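Mandelate racemase/muconate lactonizing protein (Alicyclobacillus acidocaldarius LAA1, PDB 3QLD) is of unknown function but belongs to the enolase superfamily, pairing an N-terminal capping domain with a C-terminal TIM-barrel domain. Local coordinates at residues A[9-14]-A[367-372]; A[43-48]-A[360-365]; A[300-305]-A[333-338]; A[57-62]-A[102-107]. One frame throughout, in Å; residues are numbered along the deposited sequence. Where two conformers were deposited one is given.

Contact 1. Residues A[9-14]-A[367-372]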
loop_
_atom_site.group_PDB
_atom_site.type_symbol
_atom_site.label_atom_id
_atom_site.label_comp_id
_atom_site.label_asym_id
_atom_site.label_seq_id
_atom_site.Cartn_x
_atom_site.Cartn_y
_atom_site.Cartn_z
ATOM N N HIS A 9 -8.760 -9.228 -19.207
ATOM C CA HIS A 9 -8.375 -8.621 -20.423
ATOM C C HIS A 9 -7.495 -7.429 -20.096
ATOM O O HIS A 9 -7.948 -6.501 -19.451
ATOM C CB HIS A 9 -9.621 -8.020 -21.094
ATOM C CG HIS A 9 -10.704 -9.017 -21.351
ATOM N ND1 HIS A 9 -10.725 -9.791 -22.500
ATOM C CD2 HIS A 9 -11.788 -9.384 -20.618
ATOM C CE1 HIS A 9 -11.795 -10.581 -22.472
ATOM N NE2 HIS A 9 -12.443 -10.372 -21.329
ATOM N N ARG A 10 -6.288 -7.411 -20.632
ATOM C CA ARG A 10 -5.416 -6.231 -20.580
ATOM C C ARG A 10 -5.540 -5.391 -21.838
ATOM O O ARG A 10 -5.280 -5.868 -22.959
ATOM C CB ARG A 10 -3.942 -6.633 -20.339
ATOM C CG ARG A 10 -3.186 -5.452 -19.754
ATOM C CD ARG A 10 -1.737 -5.872 -19.572
ATOM N NE ARG A 10 -0.969 -4.701 -19.243
ATOM C CZ ARG A 10 0.064 -4.736 -18.420
ATOM N NH1 ARG A 10 0.703 -3.605 -18.126
ATOM N NH2 ARG A 10 0.395 -5.898 -17.886
ATOM N N LEU A 11 -5.954 -4.141 -21.665
ATOM C CA LEU A 11 -6.325 -3.300 -22.757
ATOM C C LEU A 11 -5.362 -2.130 -22.890
ATOM O O LEU A 11 -4.766 -1.655 -21.893
ATOM C CB LEU A 11 -7.744 -2.766 -22.542
ATOM C CG LEU A 11 -8.939 -3.543 -23.098
ATOM C CD1 LEU A 11 -8.960 -4.979 -22.727
ATOM C CD2 LEU A 11 -10.247 -2.862 -22.729
ATOM N N SER A 12 -5.207 -1.659 -24.126
ATOM C CA SER A 12 -4.511 -0.411 -24.367
ATOM C C SER A 12 -5.394 0.416 -25.309
ATOM O O SER A 12 -5.566 0.009 -26.451
ATOM C CB SER A 12 -3.180 -0.664 -25.023
ATOM O OG SER A 12 -2.519 0.593 -25.199
ATOM N N LEU A 13 -5.960 1.535 -24.825
ATOM C CA LEU A 13 -6.906 2.351 -25.630
ATOM C C LEU A 13 -6.266 3.674 -26.101
ATOM O O LEU A 13 -5.819 4.481 -25.288
ATOM C CB LEU A 13 -8.183 2.694 -24.836
ATOM C CG LEU A 13 -9.318 1.695 -24.603
ATOM C CD1 LEU A 13 -8.862 0.660 -23.594
ATOM C CD2 LEU A 13 -10.524 2.436 -24.064
ATOM N N PRO A 14 -6.247 3.927 -27.408
ATOM C CA PRO A 14 -5.711 5.227 -27.789
ATOM C C PRO A 14 -6.577 6.394 -27.277
ATOM O O PRO A 14 -7.818 6.352 -27.329
ATOM C CB PRO A 14 -5.732 5.190 -29.316
ATOM C CG PRO A 14 -5.650 3.754 -29.649
ATOM C CD PRO A 14 -6.515 3.092 -28.590
ATOM N N ARG A 367 -10.022 -5.753 -30.039
ATOM C CA ARG A 367 -8.993 -4.970 -30.743
ATOM C C ARG A 367 -7.970 -4.343 -29.783
ATOM O O ARG A 367 -6.770 -4.333 -30.099
ATOM C CB ARG A 367 -9.583 -3.894 -31.675
ATOM C CG ARG A 367 -8.488 -2.921 -32.376
ATOM C CD ARG A 367 -7.522 -3.636 -33.422
ATOM N NE ARG A 367 -6.468 -2.740 -33.971
ATOM C CZ ARG A 367 -5.277 -2.473 -33.405
ATOM N NH1 ARG A 367 -4.933 -3.001 -32.217
ATOM N NH2 ARG A 367 -4.416 -1.652 -34.022
ATOM N N PHE A 368 -8.448 -3.834 -28.638
ATOM C CA PHE A 368 -7.602 -3.103 -27.731
ATOM C C PHE A 368 -6.785 -4.033 -26.791
ATOM O O PHE A 368 -5.925 -3.539 -26.048
ATOM C CB PHE A 368 -8.460 -2.118 -26.910
ATOM C CG PHE A 368 -9.132 -1.042 -27.740
ATOM C CD1 PHE A 368 -8.458 -0.445 -28.813
ATOM C CD2 PHE A 368 -10.400 -0.556 -27.389
ATOM C CE1 PHE A 368 -9.043 0.594 -29.554
ATOM C CE2 PHE A 368 -11.015 0.480 -28.117
ATOM C CZ PHE A 368 -10.342 1.068 -29.200
ATOM N N SER A 369 -7.036 -5.351 -26.852
ATOM C CA SER A 369 -6.374 -6.339 -25.966
ATOM C C SER A 369 -4.880 -6.563 -26.231
ATOM O O SER A 369 -4.450 -6.838 -27.345
ATOM C CB SER A 369 -7.133 -7.667 -25.963
ATOM O OG SER A 369 -8.305 -7.582 -25.147
ATOM N N THR A 370 -4.055 -6.401 -25.209
ATOM C CA THR A 370 -2.626 -6.664 -25.399
ATOM C C THR A 370 -2.271 -7.942 -24.711
ATOM O O THR A 370 -1.155 -8.484 -24.896
ATOM C CB THR A 370 -1.721 -5.586 -24.825
ATOM O OG1 THR A 370 -1.952 -5.474 -23.429
ATOM C CG2 THR A 370 -1.941 -4.265 -25.517
ATOM N N ALA A 371 -3.196 -8.425 -23.901
ATOM C CA ALA A 371 -3.040 -9.720 -23.219
ATOM C C ALA A 371 -4.404 -10.222 -22.754
ATOM O O ALA A 371 -5.355 -9.416 -22.461
ATOM C CB ALA A 371 -2.058 -9.614 -22.024
ATOM N N THR A 372 -4.538 -11.540 -22.688
ATOM C CA THR A 372 -5.782 -12.123 -22.262
ATOM C C THR A 372 -5.488 -13.436 -21.512
ATOM O O THR A 372 -4.682 -14.269 -22.018
ATOM C CB THR A 372 -6.721 -12.389 -23.497
ATOM O OG1 THR A 372 -6.889 -11.187 -24.242
ATOM C CG2 THR A 372 -8.130 -12.884 -23.090
HETATM O O HOH W 1 -1.967 -2.831 -22.111
#
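Phe368 lays its ring across Leu13 and Pro14. Leu13 CG sits 4.2 Å from the ring centroid, 30° off the normal, an off-centre CH-pi contact, and Pro14 CD lies 3.7 Å from Phe368 CE1. With CG anti to its own carbonyl carbon (chi1 -64°), the ring runs out along segment 9-14 while the backbone of Phe368 stays beside Leu11 and Ser12. There Ser12 N donates to Phe368 O over 2.8 Å, in the plane of that carbonyl.

Beyond this point the chain turns into an antiparallel pairing interrupted by a classic beta bulge: Thr370 and Ala371 both face Arg10. The evidence is in Arg10 O, which takes a short bond from Thr370 N (2.6 Å, nearly along the C=O axis) and a weak one from Ala371 N (3.4 Å). Arg10 N returns a bond to Ala371 O at 2.9 Å. The extended Arg10 side chain passes Thr370 OG1 obliquely and ends in a salt bridge with Asp62.

Strand 3-15 is thus held between two neighbours. Strand 25-38 pairs with its other edge, helix 61-80 meets the Arg10 side, and helix 362-368 runs directly into the bulged strand 369-376.

Contact 2. Residues A[43-48]-A[360-365]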
loop_
_atom_site.group_PDB
_atom_site.type_symbol
_atom_site.label_atom_id
_atom_site.label_comp_id
_atom_site.label_asym_id
_atom_site.label_seq_id
_atom_site.Cartn_x
_atom_site.Cartn_y
_atom_site.Cartn_z
ATOM N N GLU A 43 -23.091 -13.052 -17.512
ATOM C CA GLU A 43 -21.750 -12.425 -17.385
ATOM C C GLU A 43 -21.725 -11.242 -16.455
ATOM O O GLU A 43 -22.643 -10.441 -16.447
ATOM C CB GLU A 43 -21.257 -11.917 -18.726
ATOM C CG GLU A 43 -20.985 -13.079 -19.626
ATOM C CD GLU A 43 -20.354 -12.721 -20.921
ATOM O OE1 GLU A 43 -19.950 -11.564 -21.134
ATOM O OE2 GLU A 43 -20.290 -13.642 -21.778
ATOM N N GLY A 44 -20.614 -11.083 -15.724
ATOM C CA GLY A 44 -20.343 -9.803 -15.103
ATOM C C GLY A 44 -18.998 -9.223 -15.573
ATOM O O GLY A 44 -18.071 -9.987 -15.846
ATOM N N TRP A 45 -18.924 -7.896 -15.735
ATOM C CA TRP A 45 -17.678 -7.162 -16.050
ATOM C C TRP A 45 -17.340 -6.099 -15.004
ATOM O O TRP A 45 -18.253 -5.557 -14.342
ATOM C CB TRP A 45 -17.799 -6.418 -17.388
ATOM C CG TRP A 45 -17.944 -7.369 -18.562
ATOM C CD1 TRP A 45 -19.005 -8.195 -18.825
ATOM C CD2 TRP A 45 -16.998 -7.577 -19.608
ATOM N NE1 TRP A 45 -18.762 -8.921 -19.971
ATOM C CE2 TRP A 45 -17.540 -8.565 -20.476
ATOM C CE3 TRP A 45 -15.718 -7.047 -19.889
ATOM C CZ2 TRP A 45 -16.876 -9.002 -21.632
ATOM C CZ3 TRP A 45 -15.062 -7.481 -21.048
ATOM C CH2 TRP A 45 -15.643 -8.445 -21.909
ATOM N N SER A 46 -16.055 -5.741 -14.912
ATOM C CA SER A 46 -15.613 -4.596 -14.089
ATOM C C SER A 46 -14.290 -4.136 -14.597
ATOM O O SER A 46 -13.690 -4.813 -15.439
ATOM C CB SER A 46 -15.406 -5.015 -12.649
ATOM O OG SER A 46 -14.333 -5.928 -12.580
ATOM N N GLU A 47 -13.827 -2.989 -14.072
ATOM C CA GLU A 47 -12.546 -2.449 -14.549
ATOM C C GLU A 47 -11.644 -2.305 -13.365
ATOM O O GLU A 47 -12.080 -1.789 -12.326
ATOM C CB GLU A 47 -12.706 -1.088 -15.215
ATOM C CG GLU A 47 -11.392 -0.461 -15.640
ATOM C CD GLU A 47 -11.617 0.791 -16.497
ATOM O OE1 GLU A 47 -12.742 0.984 -16.981
ATOM O OE2 GLU A 47 -10.693 1.598 -16.700
ATOM N N CYS A 48 -10.418 -2.826 -13.462
ATOM C CA CYS A 48 -9.400 -2.475 -12.415
ATOM C C CYS A 48 -8.823 -1.071 -12.736
ATOM O O CYS A 48 -8.316 -0.886 -13.833
ATOM C CB CYS A 48 -8.333 -3.580 -12.375
ATOM S SG CYS A 48 -7.048 -3.149 -11.119
ATOM N N VAL A 360 -21.303 -3.910 -23.491
ATOM C CA VAL A 360 -19.926 -4.077 -23.912
ATOM C C VAL A 360 -19.755 -4.423 -25.395
ATOM O O VAL A 360 -20.354 -5.398 -25.893
ATOM C CB VAL A 360 -19.225 -5.143 -23.041
ATOM C CG1 VAL A 360 -17.758 -5.301 -23.492
ATOM C CG2 VAL A 360 -19.293 -4.773 -21.544
ATOM N N ASP A 361 -18.923 -3.642 -26.076
ATOM C CA ASP A 361 -18.512 -3.894 -27.479
ATOM C C ASP A 361 -17.369 -4.906 -27.460
ATOM O O ASP A 361 -16.203 -4.548 -27.181
ATOM C CB ASP A 361 -18.129 -2.576 -28.169
ATOM C CG ASP A 361 -17.776 -2.742 -29.682
ATOM O OD1 ASP A 361 -17.470 -3.855 -30.116
ATOM O OD2 ASP A 361 -17.785 -1.735 -30.412
ATOM N N ARG A 362 -17.735 -6.159 -27.724
ATOM C CA ARG A 362 -16.783 -7.265 -27.765
ATOM C C ARG A 362 -15.703 -7.048 -28.789
ATOM O O ARG A 362 -14.557 -7.422 -28.537
ATOM C CB ARG A 362 -17.468 -8.633 -27.982
ATOM C CG ARG A 362 -18.579 -9.096 -26.964
ATOM C CD ARG A 362 -18.490 -8.452 -25.585
ATOM N NE ARG A 362 -19.243 -9.167 -24.536
ATOM C CZ ARG A 362 -20.475 -8.830 -24.134
ATOM N NH1 ARG A 362 -21.121 -7.806 -24.704
ATOM N NH2 ARG A 362 -21.067 -9.517 -23.160
ATOM N N ASP A 363 -16.015 -6.422 -29.940
ATOM C CA ASP A 363 -14.983 -6.147 -30.971
ATOM C C ASP A 363 -13.957 -5.126 -30.511
ATOM O O ASP A 363 -12.779 -5.207 -30.859
ATOM C CB ASP A 363 -15.558 -5.592 -32.287
ATOM C CG ASP A 363 -16.347 -6.634 -33.090
ATOM O OD1 ASP A 363 -15.948 -7.810 -33.141
ATOM O OD2 ASP A 363 -17.380 -6.258 -33.691
ATOM N N ALA A 364 -14.435 -4.106 -29.804
ATOM C CA ALA A 364 -13.527 -3.101 -29.283
ATOM C C ALA A 364 -12.644 -3.735 -28.203
ATOM O O ALA A 364 -11.414 -3.594 -28.254
ATOM C CB ALA A 364 -14.310 -1.867 -28.775
ATOM N N VAL A 365 -13.255 -4.472 -27.284
ATOM C CA VAL A 365 -12.468 -5.131 -26.239
ATOM C C VAL A 365 -11.364 -5.971 -26.896
ATOM O O VAL A 365 -10.175 -5.941 -26.477
ATOM C CB VAL A 365 -13.357 -5.972 -25.289
ATOM C CG1 VAL A 365 -12.491 -6.922 -24.397
ATOM C CG2 VAL A 365 -14.191 -5.075 -24.440
#
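Trp45 carries this contact, which joins strand 43-48 of the antiparallel sheet in the N-terminal capping domain to the start of helix 362-368, late in the chain, in an enolase-superfamily fold. Val360 CG1 stands over the six-membered ring of Trp45, 4.1 Å from its centroid and 10° off the normal, so this is a CH-pi contact over the face. Val360 CG2 lies over the same ring system, offset toward the rim, near Trp45 CG and CD2. From the helix, Val365 CG2 approaches Trp45 CZ3 at 4.2 Å. The guanidinium of Arg362 stands almost upright to the indole, the planes 85° apart, with Arg362 NE 3.8 Å from Trp45 CZ2. Its NH2 forms a salt bridge with Glu43 OE1 at 3.1 Å, coming from above the carboxylate plane.

In the next shell, Glu43 OE1 also accepts from Trp45 NE1 at 3.1 Å through its anti lone pair, holding the indole by its N-H. Gln35 NE2 is a further donor to this oxygen, and the rings of His9 and Trp45 meet nearly parallel. A bend at chi2 (-24°) turns Arg362 back over its own segment, where Arg362 NH1 donates to Val360 O at 2.8 Å. The helix start is itself secured by an N-cap: Asp361 OD1 accepts from Ala364 N at 3.1 Å.

Contact 3. Residues A[300-305]-A[333-338]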
loop_
_atom_site.group_PDB
_atom_site.type_symbol
_atom_site.label_atom_id
_atom_site.label_comp_id
_atom_site.label_asym_id
_atom_site.label_seq_id
_atom_site.Cartn_x
_atom_site.Cartn_y
_atom_site.Cartn_z
ATOM N N TYR A 300 -9.862 8.251 -15.606
ATOM C CA TYR A 300 -9.745 8.104 -17.081
ATOM C C TYR A 300 -10.270 6.709 -17.513
ATOM O O TYR A 300 -9.791 6.050 -18.466
ATOM C CB TYR A 300 -8.317 8.442 -17.562
ATOM C CG TYR A 300 -8.041 9.949 -17.583
ATOM C CD1 TYR A 300 -7.836 10.626 -18.794
ATOM C CD2 TYR A 300 -8.031 10.714 -16.390
ATOM C CE1 TYR A 300 -7.594 12.018 -18.824
ATOM C CE2 TYR A 300 -7.800 12.111 -16.405
ATOM C CZ TYR A 300 -7.583 12.751 -17.631
ATOM O OH TYR A 300 -7.324 14.097 -17.661
ATOM N N GLU A 301 -11.321 6.308 -16.805
ATOM C CA GLU A 301 -11.884 4.945 -16.895
ATOM C C GLU A 301 -12.322 4.616 -18.332
ATOM O O GLU A 301 -12.828 5.481 -19.019
ATOM C CB GLU A 301 -13.144 4.762 -16.020
ATOM C CG GLU A 301 -12.982 4.736 -14.505
ATOM C CD GLU A 301 -12.711 6.109 -13.873
ATOM O OE1 GLU A 301 -12.626 7.151 -14.568
ATOM O OE2 GLU A 301 -12.539 6.123 -12.632
ATOM N N THR A 302 -12.157 3.363 -18.765
ATOM C CA THR A 302 -12.999 2.899 -19.890
ATOM C C THR A 302 -14.487 2.910 -19.538
ATOM O O THR A 302 -14.948 3.209 -18.393
ATOM C CB THR A 302 -12.707 1.465 -20.356
ATOM O OG1 THR A 302 -13.432 0.585 -19.490
ATOM C CG2 THR A 302 -11.146 1.109 -20.340
ATOM N N GLY A 303 -15.274 2.562 -20.530
ATOM C CA GLY A 303 -16.746 2.593 -20.339
ATOM C C GLY A 303 -17.254 1.790 -19.193
ATOM O O GLY A 303 -18.230 2.176 -18.551
ATOM N N VAL A 304 -16.595 0.671 -18.903
ATOM C CA VAL A 304 -16.995 -0.218 -17.812
ATOM C C VAL A 304 -16.871 0.432 -16.437
ATOM O O VAL A 304 -17.839 0.507 -15.681
ATOM C CB VAL A 304 -16.251 -1.612 -17.917
ATOM C CG1 VAL A 304 -16.516 -2.493 -16.669
ATOM C CG2 VAL A 304 -16.784 -2.342 -19.210
ATOM N N GLY A 305 -15.658 0.804 -16.069
ATOM C CA GLY A 305 -15.409 1.668 -14.910
ATOM C C GLY A 305 -16.227 2.966 -14.833
ATOM O O GLY A 305 -16.662 3.362 -13.753
ATOM N N GLN A 333 -12.738 5.777 -29.586
ATOM C CA GLN A 333 -13.455 4.524 -29.538
ATOM C C GLN A 333 -13.231 3.895 -28.155
ATOM O O GLN A 333 -12.079 3.618 -27.777
ATOM C CB GLN A 333 -12.892 3.585 -30.613
ATOM C CG GLN A 333 -13.365 2.148 -30.479
ATOM C CD GLN A 333 -14.764 1.980 -31.004
ATOM O OE1 GLN A 333 -14.996 2.122 -32.222
ATOM N NE2 GLN A 333 -15.719 1.703 -30.102
ATOM N N ASP A 334 -14.338 3.668 -27.454
ATOM C CA ASP A 334 -14.408 3.115 -26.094
ATOM C C ASP A 334 -14.946 1.663 -26.152
ATOM O O ASP A 334 -15.213 1.144 -27.235
ATOM C CB ASP A 334 -15.339 4.044 -25.276
ATOM C CG ASP A 334 -15.159 3.924 -23.754
ATOM O OD1 ASP A 334 -14.478 3.012 -23.313
ATOM O OD2 ASP A 334 -15.760 4.736 -22.995
ATOM N N VAL A 335 -15.092 0.998 -25.017
ATOM C CA VAL A 335 -15.456 -0.420 -24.988
ATOM C C VAL A 335 -16.970 -0.704 -24.868
ATOM O O VAL A 335 -17.393 -1.844 -24.649
ATOM C CB VAL A 335 -14.672 -1.144 -23.860
ATOM C CG1 VAL A 335 -13.199 -0.712 -23.915
ATOM C CG2 VAL A 335 -15.255 -0.763 -22.509
ATOM N N LEU A 336 -17.770 0.327 -25.069
ATOM C CA LEU A 336 -19.238 0.195 -25.062
ATOM C C LEU A 336 -19.796 0.377 -26.464
ATOM O O LEU A 336 -19.239 1.101 -27.249
ATOM C CB LEU A 336 -19.876 1.224 -24.130
ATOM C CG LEU A 336 -19.373 1.215 -22.660
ATOM C CD1 LEU A 336 -20.137 2.309 -21.907
ATOM C CD2 LEU A 336 -19.647 -0.144 -22.041
ATOM N N LYS A 337 -20.875 -0.322 -26.780
ATOM C CA LYS A 337 -21.516 -0.202 -28.115
ATOM C C LYS A 337 -21.994 1.253 -28.326
ATOM O O LYS A 337 -21.853 1.847 -29.398
ATOM C CB LYS A 337 -22.691 -1.192 -28.212
ATOM C CG LYS A 337 -22.359 -2.693 -28.026
ATOM C CD LYS A 337 -23.662 -3.499 -27.689
ATOM C CE LYS A 337 -23.422 -5.035 -27.690
ATOM N NZ LYS A 337 -24.613 -5.820 -27.154
ATOM N N GLU A 338 -22.485 1.830 -27.248
ATOM C CA GLU A 338 -23.010 3.198 -27.170
ATOM C C GLU A 338 -22.269 4.043 -26.114
ATOM O O GLU A 338 -22.444 3.763 -24.905
ATOM C CB GLU A 338 -24.468 3.115 -26.715
ATOM C CG GLU A 338 -25.392 2.472 -27.781
ATOM C CD GLU A 338 -25.462 3.372 -28.993
ATOM O OE1 GLU A 338 -26.060 4.472 -28.844
ATOM O OE2 GLU A 338 -24.855 3.021 -30.046
HETATM O O HOH W 2 -14.958 5.999 -20.717
#
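The carboxylate of Asp334 is the flat group of this contact, and its OD1 is gripped twice. Gly303 N donates to Asp334 OD1 at 2.9 Å on the syn lone pair, whereas Val335 N reaches the same Asp334 OD1 at 2.7 Å from above the carboxylate plane. With CG anti to the backbone N (chi1 -160°), the group is carried across to the first turn of helix 303-313. The other oxygen, OD2, receives a bond from a water that also donates to Glu301 O, and it is hydrogen-bonded to Ser327.

Gly303 fits closely against the facing chain: its bare CA lets Leu336 CD1 come within 3.7 Å. Beside it, Val335 CG2 packs against Val304 CG2 at 4.0 Å, the two side chains crossing at about a right angle. Thr302 is the N-cap, its OG1 accepting from Val304 N at 3.2 Å while also bonded to Glu47.

Within the C-terminal TIM-barrel-like domain, this buried junction fastens the start of helix 303-313, which follows barrel strand 293-296, to the loop before strand 347-349. Strand 3-15 lies against Thr302 and Val335, strand 25-38 against Thr302 and Val304, and Val365 of helix 362-368 touches Val335.

Contact 4. Residues A[57-62]-A[102-107]; sequences TEECTD and RGNRMS. With SO4 (sulfate ion), chain D; SO4 (sulfate ion), chain C.
A helix N-terminus gripped by a carboxylate defines this contact, within the N-terminal capping domain of the enolase-superfamily fold. Glu59, just ahead of helix 61-80, points its carboxylate at the first turn of helix 105-123. Each oxygen uses its syn lone pair: Glu59 OE2 takes a straight bond from Met106 N (2.7 Å, 167° at the hydrogen), and Glu59 OE1 one from Ser107 N at 3.2 Å. The charge thus faces the positive end of the helix dipole, which would be expected to favour the ionised form. Its chain is extended beyond CG, with CG anti to the carbonyl carbon (chi1 -62°), giving the needed reach.

Alongside, Met106, present as selenomethionine, meets Thr57 tip to tip, CE lying 3.3 Å from Thr57 OG1. Two waters bridge Glu58 OE2 to the backbone N-H groups of Asn104 and Arg105. Across the dimer interface, Asn104 ND2 also bonds Glu58 O of the second subunit.

The other side of this turn binds sulfate, probably from the crystallisation liquor. Arg102, Gly103 N and Arg105 hold the ion of chain D, while Arg105 NH2 lies 2.3 Å from O1 of the chain C sulfate, too short to take at face value.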
loop_
_atom_site.group_PDB
_atom_site.type_symbol
_atom_site.label_atom_id
_atom_site.label_comp_id
_atom_site.label_asym_id
_atom_site.label_seq_id
_atom_site.Cartn_x
_atom_site.Cartn_y
_atom_site.Cartn_z
ATOM N N THR A 57 -1.549 6.029 -6.703
ATOM C CA THR A 57 -1.415 5.144 -5.573
ATOM C C THR A 57 -0.330 4.081 -5.865
ATOM O O THR A 57 0.315 4.147 -6.885
ATOM C CB THR A 57 -2.710 4.417 -5.174
ATOM O OG1 THR A 57 -3.045 3.481 -6.199
ATOM C CG2 THR A 57 -3.911 5.430 -4.978
ATOM N N GLU A 58 -0.203 3.112 -4.965
ATOM C CA GLU A 58 0.918 2.143 -5.017
ATOM C C GLU A 58 0.642 1.045 -6.048
ATOM O O GLU A 58 1.570 0.351 -6.453
ATOM C CB GLU A 58 1.201 1.544 -3.639
ATOM C CG GLU A 58 0.107 0.561 -3.107
ATOM C CD GLU A 58 -1.190 1.246 -2.634
ATOM O OE1 GLU A 58 -1.232 2.505 -2.448
ATOM O OE2 GLU A 58 -2.166 0.494 -2.421
ATOM N N GLU A 59 -0.619 0.920 -6.480
ATOM C CA GLU A 59 -0.995 -0.098 -7.515
ATOM C C GLU A 59 -0.763 0.430 -8.936
ATOM O O GLU A 59 -0.947 1.610 -9.221
ATOM C CB GLU A 59 -2.477 -0.584 -7.263
ATOM C CG GLU A 59 -2.660 -1.304 -5.869
ATOM C CD GLU A 59 -4.123 -1.739 -5.729
ATOM O OE1 GLU A 59 -4.429 -2.803 -6.298
ATOM O OE2 GLU A 59 -4.931 -0.973 -5.186
ATOM N N CYS A 60 -0.306 -0.421 -9.849
ATOM C CA CYS A 60 -0.268 -0.002 -11.205
ATOM C C CYS A 60 -0.720 -1.207 -12.036
ATOM O O CYS A 60 -0.934 -2.330 -11.494
ATOM C CB CYS A 60 1.142 0.528 -11.586
ATOM S SG CYS A 60 2.459 -0.849 -11.552
ATOM N N THR A 61 -0.818 -1.016 -13.348
ATOM C CA THR A 61 -1.378 -2.042 -14.246
ATOM C C THR A 61 -0.609 -3.341 -14.140
ATOM O O THR A 61 -1.192 -4.406 -14.029
ATOM C CB THR A 61 -1.371 -1.630 -15.696
ATOM O OG1 THR A 61 -1.816 -0.294 -15.770
ATOM C CG2 THR A 61 -2.415 -2.517 -16.489
ATOM N N ASP A 62 0.717 -3.218 -14.106
ATOM C CA ASP A 62 1.586 -4.379 -14.091
ATOM C C ASP A 62 1.396 -5.220 -12.846
ATOM O O ASP A 62 1.328 -6.485 -12.899
ATOM C CB ASP A 62 3.074 -3.928 -14.168
ATOM C CG ASP A 62 3.562 -3.668 -15.578
ATOM O OD1 ASP A 62 2.935 -4.108 -16.573
ATOM O OD2 ASP A 62 4.598 -2.989 -15.686
ATOM N N ARG A 102 -3.581 -8.023 2.306
ATOM C CA ARG A 102 -3.427 -6.615 2.668
ATOM C C ARG A 102 -3.408 -5.719 1.471
ATOM O O ARG A 102 -2.873 -6.078 0.420
ATOM C CB ARG A 102 -2.181 -6.385 3.520
ATOM C CG ARG A 102 -1.889 -7.504 4.494
ATOM C CD ARG A 102 -2.821 -7.610 5.720
ATOM N NE ARG A 102 -3.447 -6.342 6.019
ATOM C CZ ARG A 102 -3.177 -5.585 7.079
ATOM N NH1 ARG A 102 -2.293 -5.988 8.009
ATOM N NH2 ARG A 102 -3.820 -4.428 7.217
ATOM N N GLY A 103 -4.005 -4.544 1.636
ATOM C CA GLY A 103 -4.039 -3.516 0.603
ATOM C C GLY A 103 -4.581 -4.070 -0.693
ATOM O O GLY A 103 -5.561 -4.891 -0.675
ATOM N N ASN A 104 -3.945 -3.665 -1.788
ATOM C CA ASN A 104 -4.330 -4.139 -3.166
ATOM C C ASN A 104 -5.793 -3.872 -3.442
ATOM O O ASN A 104 -6.510 -4.695 -4.045
ATOM C CB ASN A 104 -4.020 -5.627 -3.306
ATOM C CG ASN A 104 -2.486 -5.866 -3.372
ATOM O OD1 ASN A 104 -1.876 -5.655 -4.439
ATOM N ND2 ASN A 104 -1.887 -6.281 -2.255
ATOM N N ARG A 105 -6.261 -2.719 -2.961
ATOM C CA ARG A 105 -7.709 -2.493 -2.994
ATOM C C ARG A 105 -8.297 -2.336 -4.391
ATOM O O ARG A 105 -9.463 -2.703 -4.584
ATOM C CB ARG A 105 -8.093 -1.325 -2.113
ATOM C CG ARG A 105 -8.022 -1.759 -0.659
ATOM C CD ARG A 105 -8.464 -0.576 0.255
ATOM N NE ARG A 105 -8.407 -0.946 1.684
ATOM C CZ ARG A 105 -9.478 -1.183 2.455
ATOM N NH1 ARG A 105 -10.734 -1.027 1.989
ATOM N NH2 ARG A 105 -9.290 -1.536 3.727
HETATM N N MSE A 106 -7.526 -1.811 -5.354
HETATM C CA MSE A 106 -8.064 -1.703 -6.712
HETATM C C MSE A 106 -8.223 -3.073 -7.398
HETATM O O MSE A 106 -9.184 -3.282 -8.182
HETATM C CB MSE A 106 -7.229 -0.738 -7.570
HETATM C CG MSE A 106 -7.283 0.714 -7.059
HETATM SE SE MSE A 106 -5.864 1.702 -7.935
HETATM C CE MSE A 106 -6.196 3.469 -7.208
ATOM N N SER A 107 -7.299 -3.990 -7.106
ATOM C CA SER A 107 -7.385 -5.397 -7.590
ATOM C C SER A 107 -8.537 -6.133 -6.895
ATOM O O SER A 107 -9.374 -6.794 -7.571
ATOM C CB SER A 107 -6.043 -6.135 -7.372
ATOM O OG SER A 107 -5.215 -5.668 -8.387
HETATM S S SO4 D . -5.449 -3.125 4.472
HETATM O O1 SO4 D . -4.136 -2.471 4.484
HETATM O O2 SO4 D . -5.335 -4.568 4.290
HETATM O O3 SO4 D . -6.095 -2.921 5.762
HETATM O O4 SO4 D . -6.290 -2.555 3.413
HETATM S S SO4 C . -11.673 -0.957 5.696
HETATM O O1 SO4 C . -10.800 -2.085 5.376
HETATM O O2 SO4 C . -12.051 -0.269 4.467
HETATM O O3 SO4 C . -12.922 -1.422 6.294
HETATM O O4 SO4 C . -10.946 -0.097 6.635
HETATM O O HOH W 3 -4.752 -0.368 -1.835
HETATM O O HOH W 4 -1.527 -2.329 -2.543
#

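From the N terminus, segment 9-14 opens the widest loop, which contact 1 closes 353 residues later at 367-372. Contact 2 starts at 43-48, ends at 360-365 and nests inside it. Within both lie contact 4 (57-62 with 102-107) and then contact 3 (300-305 with 333-338), in series and with none crossing. Contacts 1, 2 and 3 cluster: the centres of contacts 2 and 3 are about 8 Å apart, and helix 362-368 serves contacts 1 and 2. Contacts 1 and 2 bind the N-terminal sheet to the late part of the chain; contact 3 joins two late segments and touches that sheet. Contact 4 stands about 20 Å from contact 2, between centres, joins two helix starts, and touches contact 1 through a salt bridge.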